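Local atomic coordinates of internalin (PDB entry 4FMZ), a protein that probably takes part in Listeria adhesion to and invasion of host cells, as an internalin built on a leucine-rich repeat domain. Residues Leu201-Ile214 with Met220-Thr234. Numbering follows the deposited sequence. Where two conformers were deposited one is given.
Sequences LHYFTAYVNQITDI and MTRLNSLKIGNNKIT. With EDO (1,2-ethanediol), chain E.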
ATOM      1  N   LEU A 201       9.532  -2.329  10.508  1.00 25.73           N
ATOM      2  CA  LEU A 201       8.526  -2.787   9.552  1.00 23.97           C
ATOM      3  C   LEU A 201       7.779  -4.027  10.051  1.00 27.37           C
ATOM      4  O   LEU A 201       8.396  -5.010  10.442  1.00 26.05           O
ATOM      5  CB  LEU A 201       9.169  -3.039   8.181  1.00 23.76           C
ATOM      6  CG  LEU A 201       8.273  -2.887   6.942  1.00 28.00           C
ATOM      7  CD1 LEU A 201       7.702  -1.460   6.828  1.00 27.07           C
ATOM      8  CD2 LEU A 201       9.042  -3.227   5.682  1.00 29.81           C
ATOM      9  N   HIS A 202       6.441  -3.966  10.046  1.00 25.48           N
ATOM     10  CA  HIS A 202       5.599  -5.082  10.480  1.00 25.63           C
ATOM     11  C   HIS A 202       4.812  -5.657   9.298  1.00 26.51           C
ATOM     12  O   HIS A 202       4.362  -6.792   9.363  1.00 24.85           O
ATOM     13  CB  HIS A 202       4.632  -4.633  11.596  1.00 27.61           C
ATOM     14  CG  HIS A 202       5.273  -4.431  12.932  1.00 32.44           C
ATOM     15  ND1 HIS A 202       6.259  -3.481  13.121  1.00 35.09           N
ATOM     16  CD2 HIS A 202       4.965  -4.984  14.128  1.00 34.94           C
ATOM     17  CE1 HIS A 202       6.552  -3.519  14.411  1.00 35.20           C
ATOM     18  NE2 HIS A 202       5.807  -4.419  15.055  1.00 35.52           N
ATOM     19  N   TYR A 203       4.614  -4.853   8.236  1.00 22.92           N
ATOM     20  CA  TYR A 203       3.832  -5.209   7.044  1.00 22.15           C
ATOM     21  C   TYR A 203       4.607  -4.802   5.805  1.00 23.76           C
ATOM     22  O   TYR A 203       4.985  -3.642   5.647  1.00 23.65           O
ATOM     23  CB  TYR A 203       2.418  -4.546   7.104  1.00 23.85           C
ATOM     24  CG  TYR A 203       1.645  -5.059   8.299  1.00 28.69           C
ATOM     25  CD1 TYR A 203       0.882  -6.216   8.208  1.00 31.40           C
ATOM     26  CD2 TYR A 203       1.818  -4.495   9.562  1.00 30.97           C
ATOM     27  CE1 TYR A 203       0.308  -6.797   9.335  1.00 33.22           C
ATOM     28  CE2 TYR A 203       1.271  -5.082  10.700  1.00 32.68           C
ATOM     29  CZ  TYR A 203       0.511  -6.231  10.580  1.00 38.30           C
ATOM     30  OH  TYR A 203      -0.074  -6.787  11.691  1.00 38.96           O
ATOM     31  N   PHE A 204       4.909  -5.768   4.971  1.00 19.74           N
ATOM     32  CA  PHE A 204       5.671  -5.532   3.755  1.00 19.47           C
ATOM     33  C   PHE A 204       5.062  -6.310   2.586  1.00 24.12           C
ATOM     34  O   PHE A 204       4.858  -7.519   2.672  1.00 23.57           O
ATOM     35  CB  PHE A 204       7.142  -5.915   3.963  1.00 20.75           C
ATOM     36  CG  PHE A 204       8.095  -5.682   2.812  1.00 22.31           C
ATOM     37  CD1 PHE A 204       7.968  -4.563   1.992  1.00 24.53           C
ATOM     38  CD2 PHE A 204       9.187  -6.522   2.616  1.00 24.34           C
ATOM     39  CE1 PHE A 204       8.866  -4.339   0.943  1.00 25.52           C
ATOM     40  CE2 PHE A 204      10.097  -6.285   1.584  1.00 27.53           C
ATOM     41  CZ  PHE A 204       9.926  -5.196   0.752  1.00 25.48           C
ATOM     42  N   THR A 205       4.769  -5.594   1.505  1.00 20.62           N
ATOM     43  CA  THR A 205       4.234  -6.191   0.287  1.00 20.52           C
ATOM     44  C   THR A 205       5.074  -5.642  -0.882  1.00 24.12           C
ATOM     45  O   THR A 205       5.394  -4.450  -0.926  1.00 22.44           O
ATOM     46  CB  THR A 205       2.707  -6.037   0.177  1.00 23.07           C
ATOM     47  OG1 THR A 205       2.246  -6.707  -1.001  1.00 22.04           O
ATOM     48  CG2 THR A 205       2.225  -4.600   0.198  1.00 22.87           C
ATOM     49  N   ALA A 206       5.523  -6.549  -1.762  1.00 19.96           N
ATOM     50  CA  ALA A 206       6.363  -6.192  -2.903  1.00 19.71           C
ATOM     51  C   ALA A 206       6.203  -7.244  -3.989  1.00 24.60           C
ATOM     52  O   ALA A 206       7.177  -7.606  -4.658  1.00 24.24           O
ATOM     53  CB  ALA A 206       7.831  -6.066  -2.470  1.00 20.58           C
ATOM     54  N   TYR A 207       4.959  -7.716  -4.193  1.00 22.38           N
ATOM     55  CA  TYR A 207       4.724  -8.712  -5.228  1.00 22.20           C
ATOM     56  C   TYR A 207       4.908  -8.090  -6.616  1.00 25.57           C
ATOM     57  O   TYR A 207       4.773  -6.872  -6.767  1.00 23.86           O
ATOM     58  CB  TYR A 207       3.356  -9.421  -5.090  1.00 23.78           C
ATOM     59  CG  TYR A 207       2.122  -8.544  -5.097  1.00 24.59           C
ATOM     60  CD1 TYR A 207       1.703  -7.905  -6.263  1.00 26.35           C
ATOM     61  CD2 TYR A 207       1.279  -8.488  -3.992  1.00 25.47           C
ATOM     62  CE1 TYR A 207       0.541  -7.132  -6.291  1.00 26.22           C
ATOM     63  CE2 TYR A 207       0.081  -7.768  -4.028  1.00 26.38           C
ATOM     64  CZ  TYR A 207      -0.271  -7.072  -5.172  1.00 32.42           C
ATOM     65  OH  TYR A 207      -1.419  -6.320  -5.196  1.00 33.54           O
ATOM     66  N   VAL A 208       5.249  -8.937  -7.617  1.00 23.05           N
ATOM     67  CA  VAL A 208       5.412  -8.567  -9.029  1.00 22.77           C
ATOM     68  C   VAL A 208       6.567  -7.548  -9.183  1.00 26.86           C
ATOM     69  O   VAL A 208       6.385  -6.391  -9.545  1.00 27.21           O
ATOM     70  CB  VAL A 208       4.078  -8.117  -9.715  1.00 25.84           C
ATOM     71  CG1 VAL A 208       4.255  -7.908 -11.215  1.00 25.62           C
ATOM     72  CG2 VAL A 208       2.981  -9.148  -9.484  1.00 25.72           C
ATOM     73  N   ASN A 209       7.774  -8.016  -8.888  1.00 23.04           N
ATOM     74  CA  ASN A 209       9.000  -7.261  -9.076  1.00 22.96           C
ATOM     75  C   ASN A 209      10.006  -8.241  -9.692  1.00 27.65           C
ATOM     76  O   ASN A 209       9.581  -9.238 -10.296  1.00 27.28           O
ATOM     77  CB  ASN A 209       9.477  -6.608  -7.754  1.00 22.40           C
ATOM     78  CG  ASN A 209       8.713  -5.358  -7.418  1.00 33.89           C
ATOM     79  OD1 ASN A 209       8.870  -4.328  -8.071  1.00 23.56           O
ATOM     80  ND2 ASN A 209       7.849  -5.419  -6.417  1.00 23.58           N
ATOM     81  N   GLN A 210      11.304  -7.968  -9.566  1.00 24.40           N
ATOM     82  CA  GLN A 210      12.371  -8.819 -10.099  1.00 24.84           C
ATOM     83  C   GLN A 210      13.367  -9.140  -8.968  1.00 27.79           C
ATOM     84  O   GLN A 210      14.573  -9.238  -9.205  1.00 27.76           O
ATOM     85  CB  GLN A 210      13.073  -8.097 -11.279  1.00 26.87           C
ATOM     86  CG  GLN A 210      12.197  -7.884 -12.519  1.00 34.96           C
ATOM     87  CD  GLN A 210      12.721  -6.770 -13.401  1.00 50.17           C
ATOM     88  OE1 GLN A 210      13.828  -6.834 -13.951  1.00 47.39           O
ATOM     89  NE2 GLN A 210      11.933  -5.716 -13.560  1.00 32.80           N
ATOM     90  N   ILE A 211      12.851  -9.291  -7.733  1.00 23.55           N
ATOM     91  CA  ILE A 211      13.648  -9.527  -6.528  1.00 23.41           C
ATOM     92  C   ILE A 211      14.195 -10.970  -6.503  1.00 28.15           C
ATOM     93  O   ILE A 211      13.432 -11.941  -6.580  1.00 27.13           O
ATOM     94  CB  ILE A 211      12.828  -9.172  -5.247  1.00 25.92           C
ATOM     95  CG1 ILE A 211      12.412  -7.658  -5.252  1.00 25.62           C
ATOM     96  CG2 ILE A 211      13.627  -9.486  -3.968  1.00 26.42           C
ATOM     97  CD1 ILE A 211      11.187  -7.313  -4.367  1.00 30.63           C
ATOM     98  N   THR A 212      15.522 -11.096  -6.368  1.00 26.34           N
ATOM     99  CA  THR A 212      16.195 -12.403  -6.318  1.00 27.18           C
ATOM    100  C   THR A 212      16.652 -12.775  -4.903  1.00 32.88           C
ATOM    101  O   THR A 212      16.912 -13.951  -4.639  1.00 35.22           O
ATOM    102  CB  THR A 212      17.430 -12.424  -7.262  1.00 33.70           C
ATOM    103  OG1 THR A 212      18.322 -11.365  -6.909  1.00 38.02           O
ATOM    104  CG2 THR A 212      17.058 -12.298  -8.726  1.00 30.60           C
ATOM    105  N   ASP A 213      16.842 -11.771  -4.032  1.00 28.20           N
ATOM    106  CA  ASP A 213      17.404 -11.959  -2.702  1.00 27.71           C
ATOM    107  C   ASP A 213      16.599 -11.224  -1.622  1.00 30.08           C
ATOM    108  O   ASP A 213      16.421 -10.008  -1.704  1.00 29.27           O
ATOM    109  CB  ASP A 213      18.865 -11.461  -2.725  1.00 31.16           C
ATOM    110  CG  ASP A 213      19.694 -11.601  -1.457  1.00 38.93           C
ATOM    111  OD1 ASP A 213      19.199 -12.201  -0.479  1.00 38.40           O
ATOM    112  OD2 ASP A 213      20.848 -11.130  -1.454  1.00 45.97           O
ATOM    113  N   ILE A 214      16.165 -11.970  -0.583  1.00 25.37           N
ATOM    114  CA  ILE A 214      15.413 -11.398   0.530  1.00 24.35           C
ATOM    115  C   ILE A 214      16.246 -11.332   1.836  1.00 27.20           C
ATOM    116  O   ILE A 214      15.661 -11.200   2.910  1.00 26.03           O
ATOM    117  CB  ILE A 214      14.042 -12.095   0.750  1.00 26.39           C
ATOM    118  CG1 ILE A 214      14.166 -13.637   0.889  1.00 26.91           C
ATOM    119  CG2 ILE A 214      13.055 -11.677  -0.340  1.00 26.04           C
ATOM    120  CD1 ILE A 214      12.980 -14.316   1.591  1.00 34.29           C
HETATM  121  N   MSE A 220      14.072  -7.193   9.545  1.00 22.39           N
HETATM  122  CA  MSE A 220      12.699  -6.795   9.889  1.00 20.02           C
HETATM  123  C   MSE A 220      12.151  -7.825  10.889  1.00 26.48           C
HETATM  124  O   MSE A 220      11.208  -8.540  10.593  1.00 24.68           O
HETATM  125  CB  MSE A 220      11.830  -6.706   8.619  1.00 19.98           C
HETATM  126  CG  MSE A 220      12.415  -5.822   7.520  1.00 22.43           C
HETATM  127 SE   MSE A 220      11.388  -6.177   5.971  0.75 22.99          SE
HETATM  128  CE  MSE A 220      12.331  -4.947   4.616  1.00 21.02           C
ATOM    129  N   THR A 221      12.783  -7.901  12.079  1.00 26.44           N
ATOM    130  CA  THR A 221      12.532  -8.905  13.117  1.00 26.28           C
ATOM    131  C   THR A 221      11.083  -8.914  13.649  1.00 29.61           C
ATOM    132  O   THR A 221      10.651  -9.944  14.159  1.00 28.67           O
ATOM    133  CB  THR A 221      13.531  -8.772  14.274  1.00 32.00           C
ATOM    134  OG1 THR A 221      13.296  -7.551  14.966  1.00 35.29           O
ATOM    135  CG2 THR A 221      14.999  -8.896  13.824  1.00 27.64           C
ATOM    136  N   ARG A 222      10.339  -7.809  13.538  1.00 27.23           N
ATOM    137  CA  ARG A 222       8.965  -7.819  14.032  1.00 26.87           C
ATOM    138  C   ARG A 222       7.950  -8.034  12.906  1.00 29.45           C
ATOM    139  O   ARG A 222       6.751  -7.880  13.158  1.00 28.08           O
ATOM    140  CB  ARG A 222       8.639  -6.536  14.816  1.00 27.46           C
ATOM    141  CG  ARG A 222       9.443  -6.348  16.115  1.00 36.48           C
ATOM    142  CD  ARG A 222       9.417  -7.546  17.055  1.00 44.57           C
ATOM    143  NE  ARG A 222       8.133  -7.699  17.745  1.00 50.94           N
ATOM    144  CZ  ARG A 222       7.842  -8.703  18.570  1.00 61.45           C
ATOM    145  NH1 ARG A 222       8.727  -9.667  18.794  1.00 49.21           N
ATOM    146  NH2 ARG A 222       6.654  -8.762  19.159  1.00 44.43           N
ATOM    147  N   LEU A 223       8.414  -8.405  11.678  1.00 25.76           N
ATOM    148  CA  LEU A 223       7.536  -8.627  10.520  1.00 24.54           C
ATOM    149  C   LEU A 223       6.411  -9.597  10.840  1.00 27.11           C
ATOM    150  O   LEU A 223       6.654 -10.695  11.351  1.00 26.48           O
ATOM    151  CB  LEU A 223       8.323  -9.122   9.294  1.00 24.34           C
ATOM    152  CG  LEU A 223       7.717  -8.789   7.913  1.00 27.44           C
ATOM    153  CD1 LEU A 223       7.657  -7.255   7.669  1.00 26.20           C
ATOM    154  CD2 LEU A 223       8.527  -9.432   6.823  1.00 28.97           C
ATOM    155  N   ASN A 224       5.171  -9.161  10.563  1.00 23.11           N
ATOM    156  CA  ASN A 224       3.950  -9.912  10.810  1.00 22.02           C
ATOM    157  C   ASN A 224       3.402 -10.481   9.504  1.00 25.44           C
ATOM    158  O   ASN A 224       2.972 -11.637   9.483  1.00 24.93           O
ATOM    159  CB  ASN A 224       2.903  -9.010  11.495  1.00 22.69           C
ATOM    160  CG  ASN A 224       1.576  -9.677  11.706  1.00 35.02           C
ATOM    161  OD1 ASN A 224       0.821  -9.896  10.761  1.00 27.45           O
ATOM    162  ND2 ASN A 224       1.258 -10.012  12.944  1.00 27.23           N
ATOM    163  N   SER A 225       3.393  -9.674   8.431  1.00 21.17           N
ATOM    164  CA  SER A 225       2.884 -10.104   7.130  0.50 20.10           C
ATOM    165  C   SER A 225       3.855  -9.754   6.012  1.00 24.23           C
ATOM    166  O   SER A 225       4.380  -8.639   5.964  1.00 24.61           O
ATOM    167  CB  SER A 225       1.516  -9.483   6.852  0.50 21.82           C
ATOM    168  OG  SER A 225       0.577  -9.837   7.854  0.50 25.21           O
ATOM    169  N   LEU A 226       4.098 -10.711   5.124  1.00 20.51           N
ATOM    170  CA  LEU A 226       4.984 -10.564   3.978  1.00 20.10           C
ATOM    171  C   LEU A 226       4.293 -11.136   2.753  1.00 23.72           C
ATOM    172  O   LEU A 226       3.901 -12.298   2.761  1.00 24.03           O
ATOM    173  CB  LEU A 226       6.361 -11.251   4.226  1.00 20.10           C
ATOM    174  CG  LEU A 226       7.364 -11.267   3.048  1.00 23.83           C
ATOM    175  CD1 LEU A 226       7.882  -9.871   2.728  1.00 24.24           C
ATOM    176  CD2 LEU A 226       8.553 -12.138   3.368  1.00 26.58           C
ATOM    177  N   LYS A 227       4.114 -10.300   1.728  1.00 19.97           N
ATOM    178  CA  LYS A 227       3.506 -10.651   0.442  1.00 19.80           C
ATOM    179  C   LYS A 227       4.525 -10.288  -0.626  1.00 23.53           C
ATOM    180  O   LYS A 227       4.803  -9.113  -0.841  1.00 22.55           O
ATOM    181  CB  LYS A 227       2.158  -9.922   0.230  1.00 22.25           C
ATOM    182  CG  LYS A 227       1.109 -10.173   1.321  1.00 34.63           C
ATOM    183  CD  LYS A 227      -0.207  -9.460   0.991  1.00 39.13           C
ATOM    184  CE  LYS A 227      -1.263  -9.695   2.041  1.00 50.74           C
ATOM    185  NZ  LYS A 227      -1.013  -8.931   3.298  1.00 64.22           N
ATOM    186  N   ILE A 228       5.161 -11.292  -1.235  1.00 21.18           N
ATOM    187  CA  ILE A 228       6.230 -11.025  -2.192  1.00 20.07           C
ATOM    188  C   ILE A 228       6.223 -12.107  -3.311  1.00 23.41           C
ATOM    189  O   ILE A 228       7.270 -12.543  -3.792  1.00 21.59           O
ATOM    190  CB  ILE A 228       7.576 -10.904  -1.393  1.00 23.34           C
ATOM    191  CG1 ILE A 228       8.687 -10.162  -2.171  1.00 24.32           C
ATOM    192  CG2 ILE A 228       8.035 -12.222  -0.736  1.00 22.76           C
ATOM    193  CD1 ILE A 228       9.843  -9.560  -1.275  1.00 29.47           C
ATOM    194  N   GLY A 229       5.011 -12.469  -3.756  1.00 20.08           N
ATOM    195  CA  GLY A 229       4.811 -13.389  -4.868  1.00 20.14           C
ATOM    196  C   GLY A 229       5.290 -12.782  -6.179  1.00 25.29           C
ATOM    197  O   GLY A 229       5.514 -11.570  -6.251  1.00 24.75           O
ATOM    198  N   ASN A 230       5.442 -13.602  -7.226  1.00 23.29           N
ATOM    199  CA  ASN A 230       5.927 -13.177  -8.548  1.00 23.29           C
ATOM    200  C   ASN A 230       7.227 -12.367  -8.463  1.00 24.85           C
ATOM    201  O   ASN A 230       7.278 -11.174  -8.796  1.00 23.95           O
ATOM    202  CB  ASN A 230       4.918 -12.418  -9.404  1.00 24.58           C
ATOM    203  CG  ASN A 230       5.210 -12.742 -10.881  1.00 50.76           C
ATOM    204  OD1 ASN A 230       6.349 -12.674 -11.372  1.00 39.80           O
ATOM    205  ND2 ASN A 230       4.227 -13.161 -11.630  1.00 45.16           N
ATOM    206  N   ASN A 231       8.268 -13.032  -8.008  1.00 21.55           N
ATOM    207  CA  ASN A 231       9.607 -12.486  -7.942  1.00 21.45           C
ATOM    208  C   ASN A 231      10.544 -13.608  -8.398  1.00 26.34           C
ATOM    209  O   ASN A 231      10.079 -14.555  -9.047  1.00 26.34           O
ATOM    210  CB  ASN A 231       9.910 -11.948  -6.545  1.00 24.04           C
ATOM    211  CG  ASN A 231       9.368 -10.558  -6.352  1.00 31.91           C
ATOM    212  OD1 ASN A 231       9.867  -9.608  -6.936  1.00 21.95           O
ATOM    213  ND2 ASN A 231       8.302 -10.412  -5.588  1.00 21.84           N
ATOM    214  N   LYS A 232      11.830 -13.511  -8.094  1.00 23.53           N
ATOM    215  CA  LYS A 232      12.809 -14.534  -8.496  1.00 23.56           C
ATOM    216  C   LYS A 232      13.525 -15.076  -7.253  1.00 25.67           C
ATOM    217  O   LYS A 232      14.723 -15.339  -7.285  1.00 26.24           O
ATOM    218  CB  LYS A 232      13.804 -13.925  -9.516  1.00 27.12           C
ATOM    219  CG  LYS A 232      13.154 -13.486 -10.840  1.00 43.45           C
ATOM    220  CD  LYS A 232      14.174 -12.961 -11.856  1.00 55.87           C
ATOM    221  CE  LYS A 232      14.616 -11.532 -11.651  1.00 67.14           C
ATOM    222  NZ  LYS A 232      15.620 -11.107 -12.664  1.00 77.72           N
ATOM    223  N   ILE A 233      12.783 -15.248  -6.150  1.00 21.54           N
ATOM    224  CA  ILE A 233      13.350 -15.710  -4.881  1.00 21.58           C
ATOM    225  C   ILE A 233      13.563 -17.233  -4.893  1.00 26.69           C
ATOM    226  O   ILE A 233      12.676 -18.002  -5.285  1.00 25.22           O
ATOM    227  CB  ILE A 233      12.456 -15.270  -3.690  1.00 23.64           C
ATOM    228  CG1 ILE A 233      12.307 -13.725  -3.649  1.00 23.06           C
ATOM    229  CG2 ILE A 233      12.999 -15.803  -2.352  1.00 24.50           C
ATOM    230  CD1 ILE A 233      11.026 -13.248  -3.024  1.00 22.73           C
ATOM    231  N   THR A 234      14.736 -17.657  -4.404  1.00 24.87           N
ATOM    232  CA  THR A 234      15.088 -19.069  -4.301  1.00 25.26           C
ATOM    233  C   THR A 234      15.290 -19.454  -2.835  1.00 30.94           C
ATOM    234  O   THR A 234      14.828 -20.513  -2.417  1.00 32.30           O
ATOM    235  CB  THR A 234      16.352 -19.391  -5.131  1.00 30.82           C
ATOM    236  OG1 THR A 234      17.420 -18.542  -4.702  1.00 34.93           O
ATOM    237  CG2 THR A 234      16.147 -19.187  -6.616  1.00 26.51           C
TER
HETATM  238  C1  EDO E 403       7.814  -6.826 -14.214  1.00 43.14           C
HETATM  239  O1  EDO E 403       7.699  -5.522 -14.768  1.00 44.10           O
HETATM  240  C2  EDO E 403       8.043  -6.713 -12.692  1.00 40.57           C
HETATM  241  O2  EDO E 403       9.231  -5.972 -12.453  1.00 36.94           O
HETATM  242  O   HOH W   1      10.390  -5.551  12.077  1.00 18.56           O
HETATM  243  O   HOH W   2       7.412 -10.056 -11.639  1.00 31.02           O
HETATM  244  O   HOH W   3      16.718 -16.058  -3.098  1.00 29.98           O
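With CG of Asn-231 swung anti to its carbonyl carbon (chi1 -83°) and the amide turned by chi2 of -70°, this side chain lies against the backbone of 206-211: each of these coils of the leucine-rich repeat solenoid carries a buried asparagine bonded to the backbone of the coil before it. ND2 donates to Ala-206 O at 3.2 Å and also to Ile-228 O in its own coil, while OD1 takes the N-H of Ile-211 at 3.1 Å. Asn-209 ND2 reaches Ala-206 O too, from the opposite face of that carbonyl, so the equivalent asparagines of two neighbouring coils grip one oxygen; Asn-209 OD1 in turn holds Asn-187 N and Ile-189 N, and Asn-253 repeats the theme beyond.

Strands 203-205 and 225-227 run parallel, with Phe-204 N bonded to Ser-225 O and Lys-227 N to Phe-204 O. Inside, Phe-204, its CG anti to the backbone N (chi1 -178°), lies alongside Leu-226, Phe-204 CD2 to Leu-226 CD1 3.6 Å. The selenium of Met-220, a selenomethionine, sits obliquely to the Phe-204 ring. Ile-214 CG2 packs on Ile-233 CD1. Before the strands, Arg-222 CB makes a CH-pi contact over one face of His-202, whose ND1 bonds Ser-200 O, with CB 3.5 Å from His-202 NE2.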